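PDB 4UYT: flocculation protein FLO11, which mediates homotypic adhesion between yeast cells during flocculation, binding its own kind through this N-terminal Flo11 domain. Local coordinates for residues Y32-T37 / I51-K56; Y63-K68 / Q122-Q127; F144-G149 / T161-F166. One frame throughout, in Å; residues are numbered along the deposited sequence.

Interaction 1: residues Y32-T37 / I51-K56; sequences YTLDVT and IHVKGK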
loop_
_atom_site.group_PDB
_atom_site.type_symbol
_atom_site.label_atom_id
_atom_site.label_comp_id
_atom_site.label_asym_id
_atom_site.label_seq_id
_atom_site.Cartn_x
_atom_site.Cartn_y
_atom_site.Cartn_z
ATOM N N TYR A 32 -4.702 -2.376 9.865
ATOM C CA TYR A 32 -5.031 -1.616 8.643
ATOM C C TYR A 32 -5.351 -2.629 7.547
ATOM O O TYR A 32 -4.872 -3.757 7.582
ATOM C CB TYR A 32 -3.849 -0.759 8.166
ATOM C CG TYR A 32 -3.478 0.385 9.063
ATOM C CD1 TYR A 32 -2.798 0.171 10.259
ATOM C CD2 TYR A 32 -3.728 1.711 8.671
ATOM C CE1 TYR A 32 -2.421 1.229 11.065
ATOM C CE2 TYR A 32 -3.356 2.771 9.479
ATOM C CZ TYR A 32 -2.711 2.518 10.679
ATOM O OH TYR A 32 -2.325 3.572 11.472
ATOM N N THR A 33 -6.064 -2.142 6.526
ATOM C CA THR A 33 -6.290 -2.861 5.300
ATOM C C THR A 33 -5.841 -2.021 4.119
ATOM O O THR A 33 -5.794 -0.789 4.178
ATOM C CB THR A 33 -7.776 -3.251 5.122
ATOM O OG1 THR A 33 -8.575 -2.071 5.101
ATOM C CG2 THR A 33 -8.247 -4.193 6.244
ATOM N N LEU A 34 -5.560 -2.703 3.017
ATOM C CA LEU A 34 -5.193 -2.071 1.755
ATOM C C LEU A 34 -5.955 -2.733 0.637
ATOM O O LEU A 34 -6.005 -3.962 0.579
ATOM C CB LEU A 34 -3.670 -2.149 1.526
ATOM C CG LEU A 34 -3.152 -1.506 0.239
ATOM C CD1 LEU A 34 -1.728 -0.970 0.423
ATOM C CD2 LEU A 34 -3.191 -2.426 -0.970
ATOM N N ASP A 35 -6.505 -1.920 -0.267
ATOM C CA ASP A 35 -7.093 -2.401 -1.490
ATOM C C ASP A 35 -6.478 -1.621 -2.657
ATOM O O ASP A 35 -6.160 -0.460 -2.544
ATOM C CB ASP A 35 -8.617 -2.211 -1.466
ATOM C CG ASP A 35 -9.337 -2.998 -2.511
ATOM O OD1 ASP A 35 -8.755 -3.922 -3.111
ATOM O OD2 ASP A 35 -10.553 -2.726 -2.666
ATOM N N VAL A 36 -6.360 -2.281 -3.782
ATOM C CA VAL A 36 -5.948 -1.649 -5.054
ATOM C C VAL A 36 -7.228 -1.420 -5.830
ATOM O O VAL A 36 -7.887 -2.364 -6.253
ATOM C CB VAL A 36 -4.941 -2.509 -5.829
ATOM C CG1 VAL A 36 -4.629 -1.828 -7.166
ATOM C CG2 VAL A 36 -3.674 -2.743 -5.020
ATOM N N THR A 37 -7.621 -0.157 -5.953
ATOM C CA THR A 37 -8.914 0.186 -6.483
ATOM C C THR A 37 -8.950 0.511 -7.977
ATOM O O THR A 37 -10.017 0.474 -8.576
ATOM C CB THR A 37 -9.524 1.349 -5.698
ATOM O OG1 THR A 37 -8.672 2.484 -5.813
ATOM C CG2 THR A 37 -9.703 0.972 -4.219
ATOM N N ILE A 51 -4.285 2.978 -4.545
ATOM C CA ILE A 51 -4.523 2.212 -3.348
ATOM C C ILE A 51 -5.429 2.974 -2.393
ATOM O O ILE A 51 -5.424 4.205 -2.393
ATOM C CB ILE A 51 -3.208 1.781 -2.648
ATOM C CG1 ILE A 51 -2.396 2.971 -2.127
ATOM C CG2 ILE A 51 -2.392 0.907 -3.579
ATOM C CD1 ILE A 51 -1.191 2.611 -1.270
ATOM N N HIS A 52 -6.160 2.219 -1.563
ATOM C CA HIS A 52 -6.993 2.754 -0.521
ATOM C C HIS A 52 -6.626 2.019 0.754
ATOM O O HIS A 52 -6.796 0.798 0.834
ATOM C CB HIS A 52 -8.468 2.556 -0.856
ATOM C CG HIS A 52 -9.412 3.119 0.155
ATOM N ND1 HIS A 52 -10.715 2.710 0.256
ATOM C CD2 HIS A 52 -9.245 4.092 1.073
ATOM C CE1 HIS A 52 -11.309 3.409 1.198
ATOM N NE2 HIS A 52 -10.436 4.251 1.711
ATOM N N VAL A 53 -6.137 2.746 1.749
ATOM C CA VAL A 53 -5.683 2.203 3.017
ATOM C C VAL A 53 -6.597 2.697 4.119
ATOM O O VAL A 53 -6.885 3.878 4.178
ATOM C CB VAL A 53 -4.223 2.606 3.304
ATOM C CG1 VAL A 53 -3.757 2.139 4.655
ATOM C CG2 VAL A 53 -3.326 2.034 2.212
ATOM N N LYS A 54 -7.079 1.768 4.946
ATOM C CA LYS A 54 -7.918 2.114 6.082
ATOM C C LYS A 54 -7.373 1.511 7.347
ATOM O O LYS A 54 -6.834 0.413 7.345
ATOM C CB LYS A 54 -9.343 1.622 5.871
ATOM C CG LYS A 54 -10.055 2.234 4.670
ATOM C CD LYS A 54 -11.333 1.429 4.500
ATOM C CE LYS A 54 -12.421 2.085 3.697
ATOM N NZ LYS A 54 -13.761 1.638 4.160
ATOM N N GLY A 55 -7.493 2.276 8.421
ATOM C CA GLY A 55 -7.183 1.807 9.757
ATOM C C GLY A 55 -8.449 1.381 10.499
ATOM O O GLY A 55 -9.536 1.892 10.220
ATOM N N LYS A 56 -8.312 0.475 11.461
ATOM C CA LYS A 56 -9.476 -0.036 12.183
ATOM C C LYS A 56 -10.229 1.064 12.925
ATOM O O LYS A 56 -11.463 1.094 12.941
ATOM C CB LYS A 56 -9.046 -1.133 13.172
ATOM C CG LYS A 56 -10.211 -1.855 13.832
ATOM C CD LYS A 56 -9.847 -3.232 14.373
ATOM C CE LYS A 56 -11.045 -3.944 14.983
ATOM N NZ LYS A 56 -10.765 -5.401 15.157
HETATM O O HOH W 1 -8.610 -0.704 2.623
HETATM O O HOH W 2 -11.516 -0.400 -1.024
#

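Interaction 2: residues Y63-K68 / Q122-Q127; sequences YLWSLK and QFEYLQ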
loop_
_atom_site.group_PDB
_atom_site.type_symbol
_atom_site.label_atom_id
_atom_site.label_comp_id
_atom_site.label_asym_id
_atom_site.label_seq_id
_atom_site.Cartn_x
_atom_site.Cartn_y
_atom_site.Cartn_z
ATOM N N TYR A 63 -1.735 13.449 14.934
ATOM C CA TYR A 63 -0.789 12.486 15.492
ATOM C C TYR A 63 0.324 12.086 14.517
ATOM O O TYR A 63 1.303 11.474 14.923
ATOM C CB TYR A 63 -1.523 11.223 15.931
ATOM C CG TYR A 63 -2.530 11.405 17.042
ATOM C CD1 TYR A 63 -2.115 11.550 18.362
ATOM C CD2 TYR A 63 -3.887 11.445 16.773
ATOM C CE1 TYR A 63 -3.031 11.715 19.385
ATOM C CE2 TYR A 63 -4.809 11.617 17.787
ATOM C CZ TYR A 63 -4.373 11.749 19.092
ATOM O OH TYR A 63 -5.300 11.919 20.090
ATOM N N LEU A 64 0.143 12.406 13.236
ATOM C CA LEU A 64 1.055 11.963 12.182
ATOM C C LEU A 64 2.241 12.902 11.966
ATOM O O LEU A 64 2.078 14.109 11.829
ATOM C CB LEU A 64 0.280 11.826 10.881
ATOM C CG LEU A 64 1.045 11.172 9.726
ATOM C CD1 LEU A 64 1.283 9.691 9.987
ATOM C CD2 LEU A 64 0.282 11.359 8.433
ATOM N N TRP A 65 3.445 12.327 11.900
ATOM C CA TRP A 65 4.652 13.064 11.520
ATOM C C TRP A 65 5.005 12.827 10.039
ATOM O O TRP A 65 5.254 13.774 9.298
ATOM C CB TRP A 65 5.818 12.704 12.449
ATOM C CG TRP A 65 7.090 13.386 12.109
ATOM C CD1 TRP A 65 8.238 12.790 11.704
ATOM C CD2 TRP A 65 7.358 14.795 12.140
ATOM N NE1 TRP A 65 9.216 13.736 11.478
ATOM C CE2 TRP A 65 8.697 14.977 11.733
ATOM C CE3 TRP A 65 6.593 15.919 12.446
ATOM C CZ2 TRP A 65 9.299 16.238 11.664
ATOM C CZ3 TRP A 65 7.197 17.176 12.379
ATOM C CH2 TRP A 65 8.531 17.319 11.973
ATOM N N SER A 66 5.001 11.572 9.610
ATOM C CA SER A 66 5.329 11.302 8.228
ATOM C C SER A 66 4.716 9.995 7.773
ATOM O O SER A 66 4.476 9.070 8.562
ATOM C CB SER A 66 6.842 11.267 8.035
ATOM O OG SER A 66 7.420 10.155 8.705
ATOM N N LEU A 67 4.496 9.934 6.468
ATOM C CA LEU A 67 3.895 8.773 5.822
ATOM C C LEU A 67 4.476 8.709 4.420
ATOM O O LEU A 67 4.422 9.687 3.676
ATOM C CB LEU A 67 2.378 8.938 5.783
ATOM C CG LEU A 67 1.611 7.776 5.161
ATOM C CD1 LEU A 67 1.774 6.516 5.976
ATOM C CD2 LEU A 67 0.143 8.134 5.027
ATOM N N LYS A 68 5.031 7.558 4.064
ATOM C CA LYS A 68 5.579 7.414 2.730
ATOM C C LYS A 68 5.519 5.978 2.322
ATOM O O LYS A 68 5.597 5.058 3.144
ATOM C CB LYS A 68 6.994 7.937 2.635
ATOM C CG LYS A 68 8.001 7.325 3.554
ATOM C CD LYS A 68 9.388 7.893 3.232
ATOM C CE LYS A 68 10.415 7.494 4.249
ATOM N NZ LYS A 68 11.710 8.118 3.858
ATOM N N GLN A 122 5.509 3.290 5.326
ATOM C CA GLN A 122 6.207 3.641 6.547
ATOM C C GLN A 122 5.419 4.749 7.219
ATOM O O GLN A 122 5.286 5.857 6.684
ATOM C CB GLN A 122 7.624 4.091 6.209
ATOM C CG GLN A 122 8.482 4.517 7.379
ATOM C CD GLN A 122 9.782 5.141 6.906
ATOM O OE1 GLN A 122 10.538 4.535 6.163
ATOM N NE2 GLN A 122 10.019 6.375 7.304
ATOM N N PHE A 123 4.937 4.433 8.425
ATOM C CA PHE A 123 4.193 5.371 9.250
ATOM C C PHE A 123 5.093 5.842 10.395
ATOM O O PHE A 123 5.751 5.032 11.059
ATOM C CB PHE A 123 3.006 4.671 9.905
ATOM C CG PHE A 123 1.872 4.291 8.974
ATOM C CD1 PHE A 123 1.981 3.198 8.129
ATOM C CD2 PHE A 123 0.671 4.980 9.006
ATOM C CE1 PHE A 123 0.927 2.844 7.302
ATOM C CE2 PHE A 123 -0.402 4.602 8.215
ATOM C CZ PHE A 123 -0.277 3.526 7.374
ATOM N N GLU A 124 5.063 7.137 10.658
ATOM C CA GLU A 124 5.667 7.677 11.867
ATOM C C GLU A 124 4.635 8.571 12.510
ATOM O O GLU A 124 4.353 9.667 12.025
ATOM C CB GLU A 124 6.941 8.485 11.565
ATOM C CG GLU A 124 8.104 7.677 11.026
ATOM C CD GLU A 124 9.348 8.517 10.739
ATOM O OE1 GLU A 124 9.344 9.751 10.949
ATOM O OE2 GLU A 124 10.346 7.927 10.282
ATOM N N TYR A 125 4.119 8.113 13.648
ATOM C CA TYR A 125 3.265 8.910 14.495
ATOM C C TYR A 125 4.048 9.399 15.710
ATOM O O TYR A 125 5.027 8.786 16.142
ATOM C CB TYR A 125 2.095 8.073 14.997
ATOM C CG TYR A 125 1.098 7.604 13.950
ATOM C CD1 TYR A 125 0.038 8.421 13.572
ATOM C CD2 TYR A 125 1.134 6.308 13.438
ATOM C CE1 TYR A 125 -0.931 7.998 12.669
ATOM C CE2 TYR A 125 0.162 5.869 12.551
ATOM C CZ TYR A 125 -0.877 6.708 12.167
ATOM O OH TYR A 125 -1.892 6.303 11.320
ATOM N N LEU A 126 3.612 10.521 16.255
ATOM C CA LEU A 126 4.137 11.022 17.528
ATOM C C LEU A 126 5.619 11.382 17.484
ATOM O O LEU A 126 6.277 11.381 18.521
ATOM C CB LEU A 126 3.906 10.016 18.679
ATOM C CG LEU A 126 2.483 9.672 19.117
ATOM C CD1 LEU A 126 2.534 8.956 20.458
ATOM C CD2 LEU A 126 1.601 10.909 19.228
ATOM N N GLN A 127 6.144 11.704 16.312
ATOM C CA GLN A 127 7.507 12.188 16.176
ATOM C C GLN A 127 7.444 13.656 15.836
ATOM O O GLN A 127 6.380 14.181 15.492
ATOM C CB GLN A 127 8.269 11.405 15.103
ATOM C CG GLN A 127 8.491 9.935 15.450
ATOM C CD GLN A 127 9.293 9.723 16.725
ATOM O OE1 GLN A 127 9.058 8.770 17.472
ATOM N NE2 GLN A 127 10.238 10.611 16.986
HETATM O O HOH W 3 10.750 11.828 9.180
HETATM O O HOH W 4 7.351 7.887 7.134
HETATM O O HOH W 5 12.807 5.248 4.726
#

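Interaction 3: residues F144-G149 / T161-F166; sequences FDLSTG and TDFPGF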
loop_
_atom_site.group_PDB
_atom_site.type_symbol
_atom_site.label_atom_id
_atom_site.label_comp_id
_atom_site.label_asym_id
_atom_site.label_seq_id
_atom_site.Cartn_x
_atom_site.Cartn_y
_atom_site.Cartn_z
ATOM N N PHE A 144 6.173 2.282 12.367
ATOM C CA PHE A 144 6.133 0.943 11.826
ATOM C C PHE A 144 6.011 1.004 10.322
ATOM O O PHE A 144 5.648 2.032 9.739
ATOM C CB PHE A 144 4.945 0.167 12.428
ATOM C CG PHE A 144 3.602 0.840 12.230
ATOM C CD1 PHE A 144 2.833 0.631 11.079
ATOM C CD2 PHE A 144 3.091 1.685 13.195
ATOM C CE1 PHE A 144 1.607 1.273 10.903
ATOM C CE2 PHE A 144 1.871 2.306 13.033
ATOM C CZ PHE A 144 1.130 2.118 11.878
ATOM N N ASP A 145 6.347 -0.120 9.718
ATOM C CA ASP A 145 6.205 -0.313 8.285
ATOM C C ASP A 145 5.192 -1.417 8.070
ATOM O O ASP A 145 5.266 -2.440 8.757
ATOM C CB ASP A 145 7.526 -0.759 7.663
ATOM C CG ASP A 145 8.603 0.305 7.692
ATOM O OD1 ASP A 145 8.329 1.487 7.967
ATOM O OD2 ASP A 145 9.750 -0.059 7.384
ATOM N N LEU A 146 4.271 -1.242 7.136
ATOM C CA LEU A 146 3.303 -2.251 6.723
ATOM C C LEU A 146 3.645 -2.663 5.309
ATOM O O LEU A 146 3.768 -1.827 4.411
ATOM C CB LEU A 146 1.893 -1.715 6.771
ATOM C CG LEU A 146 1.428 -1.283 8.157
ATOM C CD1 LEU A 146 -0.021 -0.821 8.091
ATOM C CD2 LEU A 146 1.616 -2.363 9.214
ATOM N N SER A 147 3.774 -3.962 5.113
ATOM C CA SER A 147 4.220 -4.492 3.849
ATOM C C SER A 147 3.119 -5.227 3.092
ATOM O O SER A 147 2.235 -5.823 3.700
ATOM C CB SER A 147 5.375 -5.440 4.084
ATOM O OG SER A 147 4.922 -6.538 4.840
ATOM N N THR A 148 3.241 -5.257 1.762
ATOM C CA THR A 148 2.327 -6.029 0.940
ATOM C C THR A 148 2.974 -7.347 0.539
ATOM O O THR A 148 4.194 -7.459 0.418
ATOM C CB THR A 148 1.917 -5.279 -0.360
ATOM O OG1 THR A 148 3.045 -5.130 -1.235
ATOM C CG2 THR A 148 1.379 -3.912 -0.082
ATOM N N GLY A 149 2.117 -8.308 0.218
ATOM C CA GLY A 149 2.546 -9.460 -0.518
ATOM C C GLY A 149 1.850 -10.755 -0.135
ATOM O O GLY A 149 1.304 -10.903 0.972
ATOM N N THR A 161 3.429 -10.628 5.916
ATOM C CA THR A 161 3.125 -9.280 5.420
ATOM C C THR A 161 1.822 -8.827 6.092
ATOM O O THR A 161 1.108 -9.604 6.735
ATOM C CB THR A 161 2.902 -9.243 3.893
ATOM O OG1 THR A 161 1.678 -9.905 3.613
ATOM C CG2 THR A 161 4.069 -9.875 3.166
ATOM N N ASP A 162 1.534 -7.548 5.923
ATOM C CA ASP A 162 0.379 -6.915 6.510
ATOM C C ASP A 162 -0.801 -6.733 5.575
ATOM O O ASP A 162 -1.937 -6.558 6.042
ATOM C CB ASP A 162 0.829 -5.577 7.075
ATOM C CG ASP A 162 2.025 -5.761 7.984
ATOM O OD1 ASP A 162 1.845 -6.389 9.059
ATOM O OD2 ASP A 162 3.132 -5.378 7.555
ATOM N N PHE A 163 -0.515 -6.754 4.276
ATOM C CA PHE A 163 -1.513 -6.519 3.264
ATOM C C PHE A 163 -1.328 -7.544 2.155
ATOM O O PHE A 163 -0.196 -7.941 1.901
ATOM C CB PHE A 163 -1.300 -5.159 2.585
ATOM C CG PHE A 163 -1.337 -3.955 3.482
ATOM C CD1 PHE A 163 -2.394 -3.743 4.348
ATOM C CD2 PHE A 163 -0.371 -2.974 3.351
ATOM C CE1 PHE A 163 -2.456 -2.560 5.060
ATOM C CE2 PHE A 163 -0.446 -1.799 4.046
ATOM C CZ PHE A 163 -1.474 -1.608 4.920
ATOM N N PRO A 164 -2.406 -7.943 1.490
ATOM C CA PRO A 164 -2.264 -8.843 0.360
ATOM C C PRO A 164 -1.474 -8.243 -0.784
ATOM O O PRO A 164 -1.392 -7.034 -0.978
ATOM C CB PRO A 164 -3.728 -9.098 -0.085
ATOM C CG PRO A 164 -4.541 -8.002 0.514
ATOM C CD PRO A 164 -3.808 -7.534 1.716
ATOM N N GLY A 165 -0.863 -9.130 -1.553
ATOM C CA GLY A 165 -0.491 -8.799 -2.919
ATOM C C GLY A 165 -1.675 -8.866 -3.869
ATOM O O GLY A 165 -2.739 -9.434 -3.534
ATOM N N PHE A 166 -1.511 -8.274 -5.052
ATOM C CA PHE A 166 -2.548 -8.148 -6.063
ATOM C C PHE A 166 -1.965 -8.464 -7.407
ATOM O O PHE A 166 -0.753 -8.312 -7.635
ATOM C CB PHE A 166 -3.121 -6.728 -6.087
ATOM C CG PHE A 166 -3.934 -6.414 -4.881
ATOM C CD1 PHE A 166 -3.328 -6.012 -3.695
ATOM C CD2 PHE A 166 -5.335 -6.510 -4.924
ATOM C CE1 PHE A 166 -4.106 -5.770 -2.575
ATOM C CE2 PHE A 166 -6.102 -6.243 -3.793
ATOM C CZ PHE A 166 -5.479 -5.866 -2.642
HETATM O O HOH W 6 4.914 -5.011 9.575
#

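Interaction 1: residues Y32-T37 / I51-K56
The Tyr32 ring meets the opposite strand obliquely, with CD2 3.6 Å from Gly55 CA and 4.0 Å from Val53 CG1. CG lies anti to the carbonyl carbon (chi1 -68°), which starts the ring off beside the backbone N. Outside the pair, the ring meets Phe123 with planes at about 50°, and Tyr32 OH is hydrogen-bonded to Tyr125 OH. The setting is an antiparallel beta hairpin, strands 32-43 and 46-55 of the fibronectin type III-like Flo11 domain; the axes of segments 32-37 and 51-55 lie at 165°, close to antiparallel. Thr33 with Lys54 and Asp35 with His52 are the hydrogen-bonded pairs, each closed by two N-H to O bonds; Thr33 N to Lys54 O is 2.8 Å. The non-hydrogen-bonded pairs put Tyr32, Leu34, Val36, Ile51 and Val53 on the buried face. There Leu34 CD1 touches Val53 CG2 at 3.8 Å and also reaches Ile51 CD1, while Val36 CG2 meets Ile51 CG2 at 4.1 Å. Phe163 and Ile121 add to this apolar layer. The opposite face, with Thr33, Asp35, His52 and Lys54, is more exposed and polar. The imidazole of His52 leads away from the neighbouring strand, and NE2 is hydrogen-bonded to Asp96 OD1. On that face one water bridges the strands, 2.8 Å from Thr33 OG1 and donating to His52 O at 3.0 Å.

Interaction 2: residues Y63-K68 / Q122-Q127
Segments 63-68 and 122-127 run antiparallel, their short strand axes at 176° and 4.9 Å apart, and the register slips by one between Leu64 and Ser66. Glu124 O takes two N-H groups at the slip, from Trp65 N at 2.8 Å and from Ser66 N at 3.1 Å, both in the carbonyl plane. At the bulge the CB of Trp65 points toward the partner strand. Its indole has the backbone of Gln127 over one face, with Gln127 C offset toward the rim, and Glu124 OE1 at its edge, 3.3 Å from Trp65 CD1; carboxylate and indole are nearly coplanar. That oxygen also lies 3.0 Å from Ser66 OG, a weak bond and not a settled one, since the hydroxyl may turn to a different acceptor. Farther along the same face, Lys68 and Gln122 point the same way, and Lys68 CE comes 3.3 Å from Gln122 NE2. The other face is apolar. A chi2 of 64° turns Leu67 CD1 onto the Phe123 ring, where it sits over the centre in a CH-pi contact, 3.5 Å from the centroid. Leu64 CD1 covers the Tyr125 ring less centrally, 4.2 Å from the centroid. Beyond the bulge, Leu126 N bonds to Tyr63 O, and Leu126 CD2 sits at the edge of the Tyr63 ring. Phe123 also stacks on Phe144 of the next strand. Two residues, Trp65 and Ser66, opposite one, Glu124, make a classic beta bulge, here placed within the five-stranded antiparallel sheet of the Flo11 domain.

Interaction 3: residues F144-G149 / T161-F166
Phe163 is set against the end of strand 143-147 through both ring and backbone. Its ring meets Leu146 obliquely, CZ lying 3.6 Å from Leu146 CD1 and CE2 an equal distance from Leu146 CB, while Thr148 CG2 sits at the ring edge. The ring extends on to Leu34 of strand 32-43. Phe163 O accepts the N-H of Gly149, with Gly149 N at 2.9 Å. Gly149 adopts phi 145° and psi 159°, backbone angles open to glycine, and the chain here passes close to Thr161 and Gly165. Gly149 O lies 2.8 Å from Thr161 OG1. That hydroxyl has rival acceptors, and Ser159 OG is its strongest partner. Ser147 is gripped from both backbone ends: Ser147 N bonds to the anti lone pair of Asp162 OD2 at 2.9 Å, with 165° at the hydrogen, and Ser147 O receives the N-H groups of Asp162 and Phe163. The Asp162 carboxylate thus stands in for a backbone acceptor at this strand edge, and the Leu146 and Asp162 side chains cross at about a right angle, Leu146 CD2 against Asp162 CG. The loop before strand 166-169 is so pinned to the C-terminal end of the outermost strand 143-147 by a single beta bridge, Thr148 with Phe163, and by side-chain bonds.

In the fold
Along the chain the three contacts come in series: hairpin 32-37/51-56, then 63-68/122-127, then 144-149/161-166. Interaction 2 and the 144-149 side of interaction 3 lie in the five-stranded antiparallel sheet, where strands 120-125 and 143-147 are neighbours, probably joined by a hydrogen bond from Phe123 N to Phe144 O (2.8 Å). Interaction 1 belongs to the four-stranded sheet. Centres lie about 10 Å apart for interactions 1 and 3, and about 17 Å for interaction 2 and either other. Sheet meets sheet where Tyr32 CE2 packs 3.7 Å from Phe123 CE2; loop meets sheet where Phe163 CD1 lies 3.5 Å from Leu34 CB. The loop of interaction 3 then leads into strand 166-169, tying these parts into one Flo11 domain core.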